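Local coordinates for lectin (Pleurotus ostreatus, PDB 6T1D), which binds galactose-containing sugars such as melibiose through calcium ions, as a mushroom lectin built from beta-sheets, at residues A78-H83 / A96-G101; S36-T41 / G129-I134. All coordinates share one frame; numbering follows the deposited sequence.

Contact 1: A78-H83 / A96-G101; sequences ASDDAH and AGFRQG. With CA (calcium ion), chain S; GLA (alpha-D-galactopyranose), chain G.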
ATOM      1  N   ALA A  78     -23.920  26.348  -4.729  1.00 21.57           N
ATOM      2  CA  ALA A  78     -24.007  27.412  -5.730  1.00 21.23           C
ATOM      3  C   ALA A  78     -23.958  28.750  -5.010  1.00 21.64           C
ATOM      4  O   ALA A  78     -24.196  28.825  -3.803  1.00 17.58           O
ATOM      5  CB  ALA A  78     -25.276  27.335  -6.569  1.00 17.47           C
ATOM      6  N   SER A  79     -23.593  29.807  -5.735  1.00 22.07           N
ATOM      7  CA  SER A  79     -23.380  31.077  -5.054  1.00 21.99           C
ATOM      8  C   SER A  79     -23.602  32.259  -5.986  1.00 22.91           C
ATOM      9  O   SER A  79     -23.343  32.192  -7.191  1.00 33.13           O
ATOM     10  CB  SER A  79     -21.978  31.157  -4.453  1.00 24.98           C
ATOM     11  OG  SER A  79     -20.998  31.020  -5.457  1.00 40.50           O
ATOM     12  N   ASP A  80     -24.091  33.345  -5.402  1.00 26.22           N
ATOM     13  CA  ASP A  80     -24.144  34.665  -6.024  1.00 23.68           C
ATOM     14  C   ASP A  80     -23.335  35.550  -5.093  1.00 21.32           C
ATOM     15  O   ASP A  80     -23.867  36.047  -4.097  1.00 18.31           O
ATOM     16  CB  ASP A  80     -25.590  35.148  -6.181  1.00 30.93           C
ATOM     17  CG  ASP A  80     -25.705  36.585  -6.709  1.00 33.89           C
ATOM     18  OD1 ASP A  80     -24.672  37.273  -6.861  1.00 40.99           O
ATOM     19  OD2 ASP A  80     -26.847  37.027  -6.980  1.00 28.71           O
ATOM     20  N   ASP A  81     -22.071  35.778  -5.435  1.00 33.85           N
ATOM     21  CA  ASP A  81     -21.522  35.379  -6.733  1.00 30.12           C
ATOM     22  C   ASP A  81     -20.519  34.226  -6.705  1.00 33.74           C
ATOM     23  O   ASP A  81     -20.454  33.433  -7.647  1.00 47.32           O
ATOM     24  CB  ASP A  81     -20.869  36.590  -7.396  1.00 29.99           C
ATOM     25  CG  ASP A  81     -21.884  37.570  -7.931  1.00 39.74           C
ATOM     26  OD1 ASP A  81     -22.371  37.328  -9.061  1.00 42.10           O
ATOM     27  OD2 ASP A  81     -22.210  38.558  -7.223  1.00 37.19           O
ATOM     28  N   ALA A  82     -19.719  34.132  -5.649  1.00 28.78           N
ATOM     29  CA  ALA A  82     -18.680  33.116  -5.590  1.00 20.91           C
ATOM     30  C   ALA A  82     -18.572  32.594  -4.169  1.00 24.56           C
ATOM     31  O   ALA A  82     -19.140  33.165  -3.235  1.00 32.52           O
ATOM     32  CB  ALA A  82     -17.336  33.670  -6.071  1.00 23.17           C
ATOM     33  N   HIS A  83     -17.832  31.493  -4.012  1.00 21.99           N
ATOM     34  CA  HIS A  83     -17.724  30.821  -2.723  1.00 27.52           C
ATOM     35  C   HIS A  83     -16.415  30.052  -2.637  1.00 26.49           C
ATOM     36  O   HIS A  83     -15.830  29.684  -3.657  1.00 39.06           O
ATOM     37  CB  HIS A  83     -18.901  29.874  -2.525  1.00 23.41           C
ATOM     38  CG  HIS A  83     -18.926  28.751  -3.508  1.00 14.82           C
ATOM     39  ND1 HIS A  83     -19.657  28.803  -4.672  1.00 18.71           N
ATOM     40  CD2 HIS A  83     -18.317  27.544  -3.500  1.00 22.26           C
ATOM     41  CE1 HIS A  83     -19.500  27.676  -5.340  1.00 14.23           C
ATOM     42  NE2 HIS A  83     -18.698  26.891  -4.649  1.00 18.84           N
ATOM     43  N   ALA A  96     -18.321  29.385  -8.408  1.00 15.71           N
ATOM     44  CA  ALA A  96     -19.074  30.615  -8.587  1.00 24.03           C
ATOM     45  C   ALA A  96     -20.341  30.314  -9.373  1.00 24.72           C
ATOM     46  O   ALA A  96     -20.467  29.265 -10.014  1.00 24.29           O
ATOM     47  CB  ALA A  96     -18.244  31.685  -9.295  1.00 37.54           C
ATOM     48  N   GLY A  97     -21.280  31.252  -9.310  1.00 29.50           N
ATOM     49  CA  GLY A  97     -22.491  31.148 -10.103  1.00 33.38           C
ATOM     50  C   GLY A  97     -23.647  30.480  -9.392  1.00 35.44           C
ATOM     51  O   GLY A  97     -23.462  29.518  -8.637  1.00 39.04           O
ATOM     52  N   PHE A  98     -24.848  31.019  -9.609  1.00 35.51           N
ATOM     53  CA  PHE A  98     -26.091  30.501  -9.052  1.00 18.02           C
ATOM     54  C   PHE A  98     -26.888  29.676 -10.052  1.00 24.34           C
ATOM     55  O   PHE A  98     -27.867  29.028  -9.663  1.00 48.34           O
ATOM     56  CB  PHE A  98     -26.955  31.656  -8.543  1.00 15.55           C
ATOM     57  CG  PHE A  98     -27.236  32.687  -9.585  1.00 28.37           C
ATOM     58  CD1 PHE A  98     -26.321  33.685  -9.853  1.00 31.83           C
ATOM     59  CD2 PHE A  98     -28.402  32.643 -10.319  1.00 35.89           C
ATOM     60  CE1 PHE A  98     -26.567  34.619 -10.823  1.00 30.28           C
ATOM     61  CE2 PHE A  98     -28.653  33.576 -11.292  1.00 29.70           C
ATOM     62  CZ  PHE A  98     -27.733  34.565 -11.545  1.00 30.25           C
ATOM     63  N   ARG A  99     -26.510  29.694 -11.324  1.00 20.36           N
ATOM     64  CA  ARG A  99     -27.272  28.951 -12.311  1.00 16.30           C
ATOM     65  C   ARG A  99     -26.989  27.460 -12.226  1.00 28.17           C
ATOM     66  O   ARG A  99     -27.882  26.644 -12.484  1.00 28.54           O
ATOM     67  CB  ARG A  99     -26.981  29.496 -13.707  1.00 15.03           C
ATOM     68  CG  ARG A  99     -27.623  30.849 -13.920  1.00 33.58           C
ATOM     69  CD  ARG A  99     -27.072  31.603 -15.122  1.00 50.38           C
ATOM     70  NE  ARG A  99     -27.206  33.051 -14.944  1.00 58.10           N
ATOM     71  CZ  ARG A  99     -28.310  33.749 -15.195  1.00 56.73           C
ATOM     72  NH1 ARG A  99     -29.402  33.143 -15.651  1.00 45.66           N
ATOM     73  NH2 ARG A  99     -28.319  35.061 -14.988  1.00 65.10           N
ATOM     74  N   GLN A 100     -25.764  27.085 -11.883  1.00 36.04           N
ATOM     75  CA  GLN A 100     -25.402  25.681 -11.780  1.00 30.84           C
ATOM     76  C   GLN A 100     -24.649  25.422 -10.483  1.00 30.13           C
ATOM     77  O   GLN A 100     -23.796  26.220 -10.074  1.00 31.07           O
ATOM     78  CB  GLN A 100     -24.562  25.244 -12.972  1.00 38.23           C
ATOM     79  CG  GLN A 100     -24.302  23.759 -13.003  1.00 52.50           C
ATOM     80  CD  GLN A 100     -23.708  23.317 -14.312  1.00 55.44           C
ATOM     81  OE1 GLN A 100     -22.716  22.592 -14.339  1.00 61.02           O
ATOM     82  NE2 GLN A 100     -24.315  23.750 -15.413  1.00 55.71           N
ATOM     83  N   GLY A 101     -25.009  24.322  -9.821  1.00 23.24           N
ATOM     84  CA  GLY A 101     -24.313  23.911  -8.623  1.00 23.87           C
ATOM     85  C   GLY A 101     -23.028  23.164  -8.922  1.00 20.54           C
ATOM     86  O   GLY A 101     -22.729  22.793 -10.059  1.00 28.22           O
TER
HETATM   87 CA    CA S 401     -24.302  39.666  -6.956  1.00 41.02          CA
HETATM   88  C1  GLA G   2     -26.209  39.277 -12.219  1.00 50.66           C
HETATM   89  C2  GLA G   2     -24.982  39.378 -11.312  1.00 57.61           C
HETATM   90  C3  GLA G   2     -25.160  38.629 -10.057  1.00 60.26           C
HETATM   91  C4  GLA G   2     -26.400  39.013  -9.356  1.00 56.66           C
HETATM   92  C5  GLA G   2     -27.632  38.918 -10.272  1.00 62.59           C
HETATM   93  C6  GLA G   2     -28.835  39.484  -9.535  1.00 71.15           C
HETATM   94  O2  GLA G   2     -23.836  38.851 -12.016  1.00 69.08           O
HETATM   95  O3  GLA G   2     -23.990  38.896  -9.161  1.00 64.35           O
HETATM   96  O4  GLA G   2     -26.270  40.370  -8.885  1.00 58.24           O
HETATM   97  O5  GLA G   2     -27.451  39.661 -11.517  1.00 62.31           O
HETATM   98  O6  GLA G   2     -29.866  39.772 -10.459  1.00 75.90           O
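Phe98 holds CG between its backbone N and carbonyl carbon (chi1 56°), and Asp80 holds CG anti to its backbone N (chi1 175°). These torsions bring Asp80 CB to 4.0 Å from Phe98 CD1, and Asp80 OD1 goes on to the calcium ion. The peptide bond before Asp81 is cis, which probably helps both neighbouring aspartates reach the same metal. Asp80 OD1 and Asp81 OD2 each bind the calcium ion at 2.4 Å. Galactose O3 and, more loosely, O4 also coordinate it directly, so this is a calcium-dependent sugar site. Asn121, Ser126 and Pro127 complete the metal's shell. Leu122 N also hydrogen-bonds Asp81 OD2. Trp187 NE1 bonds Asp80 OD2, and together with the metal on OD1 it restrains the carboxylate's rotation. Galactose C3 approaches the Phe98 ring obliquely, and Phe98 also touches the glucose of melibiose.

The backbones are joined by two bonds. Ser79 N donates to Gly97 O at 2.9 Å, from well above the carbonyl plane. Gly97 N donates to Asp81 O at 2.9 Å in a nearly straight bond (166°). Gly97 has a positive phi, at which a side chain would crowd the preceding carbonyl. Ser79 OG shares a 2.7 Å hydrogen bond with His83 ND1, in the plane of the imidazole. Ala82 CB packs on Ala96 CB.

A classic beta bulge sets Asp81 and Ala82 opposite Gln120. The contact lies where strand 70-79 turns into the hairpin of strands 82-87 and 90-97, and the chain turns again before strand 101-107.

Contact 2: S36-T41 / G129-I134; sequences SKWIWT and GIMASI
Ile39 and Ile130 form a single antiparallel hydrogen-bonded bridge, where strand 38-40 crosses strand 129-134 with 135° between their directions. Ile39 N donates to Ile130 O at 3.1 Å, and Ile130 N donates to Ile39 O at 3.0 Å. Gly129 CA adds a CA-H...O contact to the same Ile39 O, at 3.2 Å. Thus one carbonyl receives both an N-H and a C-H.

Met131 has the largest share of the buried surface. Its CG is anti to the backbone N (chi1 158°), and the chain bends at chi3 (-72°). The bend brings the methyl group over the indole of Trp38. Met131 CE lies 3.7 Å from the centroid of the five-membered ring, close to the ring normal, in a CH-pi contact. The sulfur SD sits over the same ring, so this is also a Met-aromatic contact. Met131 CB lies over the six-membered part, 3.7 Å from Trp38 CE3. Gly129 O approaches the Trp38 edge instead, 3.6 Å from CZ3. Ser36 OG lies beside the thioether end of Met131 and is hydrogen-bonded to Leu33 O. Ile39 CG1 meets Ile130 CG1 at 3.7 Å. Trp40 turns its CE3 toward the backbone of Gly129, and Ile130 CG2 lies at the edge of its ring. Phe58 touches Ile39, Trp40 and Ile130.

Strand 38-40 pairs with strand 177-180, so the bridge ties that small sheet to strand 129-138. The chemistry is mainly apolar. The two backbone hydrogen bonds hold the strands together at the crossing, while the bent thioether lies over the indole face. In this buried setting, the bridge satisfies the N-H and C=O groups of both isoleucines.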
ATOM      1  N   SER A  36     -33.117  23.358   0.503  1.00 30.51           N
ATOM      2  CA  SER A  36     -32.154  24.300   1.033  1.00 13.17           C
ATOM      3  C   SER A  36     -32.618  25.712   0.732  1.00 16.59           C
ATOM      4  O   SER A  36     -33.464  25.946  -0.125  1.00 19.49           O
ATOM      5  CB  SER A  36     -30.766  24.080   0.440  1.00 16.78           C
ATOM      6  OG  SER A  36     -30.745  24.559  -0.882  1.00 39.26           O
ATOM      7  N   LYS A  37     -32.087  26.654   1.485  1.00 25.17           N
ATOM      8  CA  LYS A  37     -32.458  28.042   1.327  1.00 15.39           C
ATOM      9  C   LYS A  37     -31.209  28.824   0.966  1.00 24.95           C
ATOM     10  O   LYS A  37     -30.089  28.425   1.307  1.00 22.90           O
ATOM     11  CB  LYS A  37     -33.092  28.612   2.603  1.00 23.63           C
ATOM     12  CG  LYS A  37     -34.115  27.694   3.259  1.00 31.06           C
ATOM     13  CD  LYS A  37     -34.608  28.290   4.568  1.00 50.05           C
ATOM     14  CE  LYS A  37     -35.521  27.331   5.325  1.00 57.11           C
ATOM     15  NZ  LYS A  37     -35.742  27.762   6.744  1.00 49.30           N
ATOM     16  N   TRP A  38     -31.411  29.923   0.249  1.00 26.14           N
ATOM     17  CA  TRP A  38     -30.346  30.885   0.040  1.00 24.02           C
ATOM     18  C   TRP A  38     -30.181  31.682   1.320  1.00 20.84           C
ATOM     19  O   TRP A  38     -31.167  32.063   1.954  1.00 30.08           O
ATOM     20  CB  TRP A  38     -30.675  31.815  -1.130  1.00 30.01           C
ATOM     21  CG  TRP A  38     -30.776  31.151  -2.487  1.00 26.63           C
ATOM     22  CD1 TRP A  38     -31.907  30.701  -3.090  1.00 29.17           C
ATOM     23  CD2 TRP A  38     -29.704  30.918  -3.417  1.00 19.07           C
ATOM     24  NE1 TRP A  38     -31.610  30.180  -4.330  1.00 27.44           N
ATOM     25  CE2 TRP A  38     -30.266  30.305  -4.555  1.00 15.76           C
ATOM     26  CE3 TRP A  38     -28.328  31.170  -3.396  1.00 16.93           C
ATOM     27  CZ2 TRP A  38     -29.502  29.925  -5.654  1.00 13.98           C
ATOM     28  CZ3 TRP A  38     -27.572  30.797  -4.486  1.00 25.94           C
ATOM     29  CH2 TRP A  38     -28.163  30.177  -5.604  1.00 27.59           C
ATOM     30  N   ILE A  39     -28.934  31.883   1.739  1.00 17.66           N
ATOM     31  CA  ILE A  39     -28.652  32.629   2.958  1.00 15.91           C
ATOM     32  C   ILE A  39     -27.623  33.713   2.663  1.00 35.07           C
ATOM     33  O   ILE A  39     -26.864  33.631   1.693  1.00 34.39           O
ATOM     34  CB  ILE A  39     -28.168  31.711   4.086  1.00 18.44           C
ATOM     35  CG1 ILE A  39     -26.851  31.044   3.689  1.00 32.80           C
ATOM     36  CG2 ILE A  39     -29.219  30.669   4.395  1.00 27.85           C
ATOM     37  CD1 ILE A  39     -26.235  30.159   4.766  1.00 21.82           C
ATOM     38  N   TRP A  40     -27.641  34.759   3.488  1.00 23.83           N
ATOM     39  CA  TRP A  40     -26.620  35.805   3.459  1.00 17.54           C
ATOM     40  C   TRP A  40     -26.595  36.472   4.836  1.00 28.10           C
ATOM     41  O   TRP A  40     -27.124  35.915   5.805  1.00 21.61           O
ATOM     42  CB  TRP A  40     -26.892  36.779   2.305  1.00 25.82           C
ATOM     43  CG  TRP A  40     -25.740  37.686   1.965  1.00 35.31           C
ATOM     44  CD1 TRP A  40     -25.674  39.039   2.156  1.00 35.04           C
ATOM     45  CD2 TRP A  40     -24.492  37.300   1.381  1.00 23.76           C
ATOM     46  NE1 TRP A  40     -24.470  39.514   1.709  1.00 35.24           N
ATOM     47  CE2 TRP A  40     -23.723  38.466   1.238  1.00 24.47           C
ATOM     48  CE3 TRP A  40     -23.953  36.081   0.958  1.00 34.35           C
ATOM     49  CZ2 TRP A  40     -22.443  38.449   0.695  1.00 29.99           C
ATOM     50  CZ3 TRP A  40     -22.674  36.065   0.423  1.00 27.89           C
ATOM     51  CH2 TRP A  40     -21.937  37.241   0.294  1.00 23.66           C
ATOM     52  N   THR A  41     -25.974  37.660   4.926  1.00 34.17           N
ATOM     53  CA  THR A  41     -25.725  38.285   6.229  1.00 26.66           C
ATOM     54  C   THR A  41     -26.928  39.059   6.746  1.00 33.10           C
ATOM     55  O   THR A  41     -27.119  39.161   7.963  1.00 38.01           O
ATOM     56  CB  THR A  41     -24.534  39.242   6.171  1.00 28.10           C
ATOM     57  OG1 THR A  41     -24.781  40.262   5.191  1.00 39.47           O
ATOM     58  CG2 THR A  41     -23.256  38.504   5.846  1.00 34.80           C
ATOM     59  N   GLY A 129     -26.070  35.578  -2.076  1.00 21.02           N
ATOM     60  CA  GLY A 129     -26.522  34.405  -1.351  1.00 31.21           C
ATOM     61  C   GLY A 129     -25.753  33.141  -1.661  1.00 25.21           C
ATOM     62  O   GLY A 129     -25.257  32.985  -2.777  1.00 22.90           O
ATOM     63  N   ILE A 130     -25.641  32.231  -0.694  1.00 23.94           N
ATOM     64  CA  ILE A 130     -25.052  30.918  -0.925  1.00 28.52           C
ATOM     65  C   ILE A 130     -26.089  29.852  -0.588  1.00 23.73           C
ATOM     66  O   ILE A 130     -26.868  29.999   0.361  1.00 31.29           O
ATOM     67  CB  ILE A 130     -23.757  30.696  -0.114  1.00 26.74           C
ATOM     68  CG1 ILE A 130     -24.057  30.616   1.371  1.00 33.89           C
ATOM     69  CG2 ILE A 130     -22.779  31.819  -0.338  1.00 25.67           C
ATOM     70  CD1 ILE A 130     -22.837  30.359   2.192  1.00 55.01           C
ATOM     71  N   MET A 131     -26.094  28.780  -1.376  1.00 25.23           N
ATOM     72  CA  MET A 131     -27.008  27.660  -1.214  1.00 18.90           C
ATOM     73  C   MET A 131     -26.211  26.377  -1.317  1.00 13.71           C
ATOM     74  O   MET A 131     -25.475  26.182  -2.287  1.00 28.00           O
ATOM     75  CB  MET A 131     -28.104  27.674  -2.286  1.00 35.28           C
ATOM     76  CG  MET A 131     -28.789  26.308  -2.539  1.00 43.63           C
ATOM     77  SD  MET A 131     -30.229  26.336  -3.645  1.00 53.16           S
ATOM     78  CE  MET A 131     -31.454  27.119  -2.636  1.00 37.24           C
ATOM     79  N   ALA A 132     -26.384  25.489  -0.346  1.00 12.23           N
ATOM     80  CA  ALA A 132     -25.677  24.218  -0.343  1.00 19.32           C
ATOM     81  C   ALA A 132     -26.572  23.147   0.260  1.00 31.59           C
ATOM     82  O   ALA A 132     -27.426  23.417   1.112  1.00 34.16           O
ATOM     83  CB  ALA A 132     -24.353  24.286   0.427  1.00 11.80           C
ATOM     84  N   SER A 133     -26.369  21.926  -0.208  1.00 23.70           N
ATOM     85  CA  SER A 133     -26.992  20.745   0.355  1.00 15.42           C
ATOM     86  C   SER A 133     -25.881  19.773   0.706  1.00 21.43           C
ATOM     87  O   SER A 133     -25.003  19.509  -0.124  1.00 20.49           O
ATOM     88  CB  SER A 133     -27.981  20.134  -0.638  1.00 26.32           C
ATOM     89  OG  SER A 133     -28.500  18.898  -0.182  1.00 30.44           O
ATOM     90  N   ILE A 134     -25.893  19.276   1.946  1.00 16.15           N
ATOM     91  CA  ILE A 134     -24.856  18.384   2.454  1.00 13.08           C
ATOM     92  C   ILE A 134     -25.538  17.093   2.875  1.00 11.41           C
ATOM     93  O   ILE A 134     -26.233  17.063   3.898  1.00 30.26           O
ATOM     94  CB  ILE A 134     -24.099  19.001   3.636  1.00 12.60           C
ATOM     95  CG1 ILE A 134     -23.670  20.426   3.296  1.00 16.74           C
ATOM     96  CG2 ILE A 134     -22.879  18.167   3.953  1.00 18.78           C
ATOM     97  CD1 ILE A 134     -23.349  21.264   4.495  1.00 16.17           C
TER

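Overall arrangement
The two contacts lie side by side, with centres about 10 Å apart, and meet along the neighbouring strands 70-79 and 129-138. Two probable backbone hydrogen bonds join them: Asp80 N to Gly129 O and Ala78 N to Met131 O, each 2.9 Å. Trp38 of contact 2 also packs on Phe98 of contact 1, with CH2 3.5 Å from Phe98 CB. Contact 1 supplies two calcium ligands, Asp80 and Asp81, and Phe98 of the sugar pocket. Contact 2 stands behind it: the side chain of Trp40 is about 8 Å from the calcium ion and about 4 Å from that of the calcium ligand Asn121. Trp187 meets both Phe98 and Trp38, so it links the sugar pocket to the buried layer.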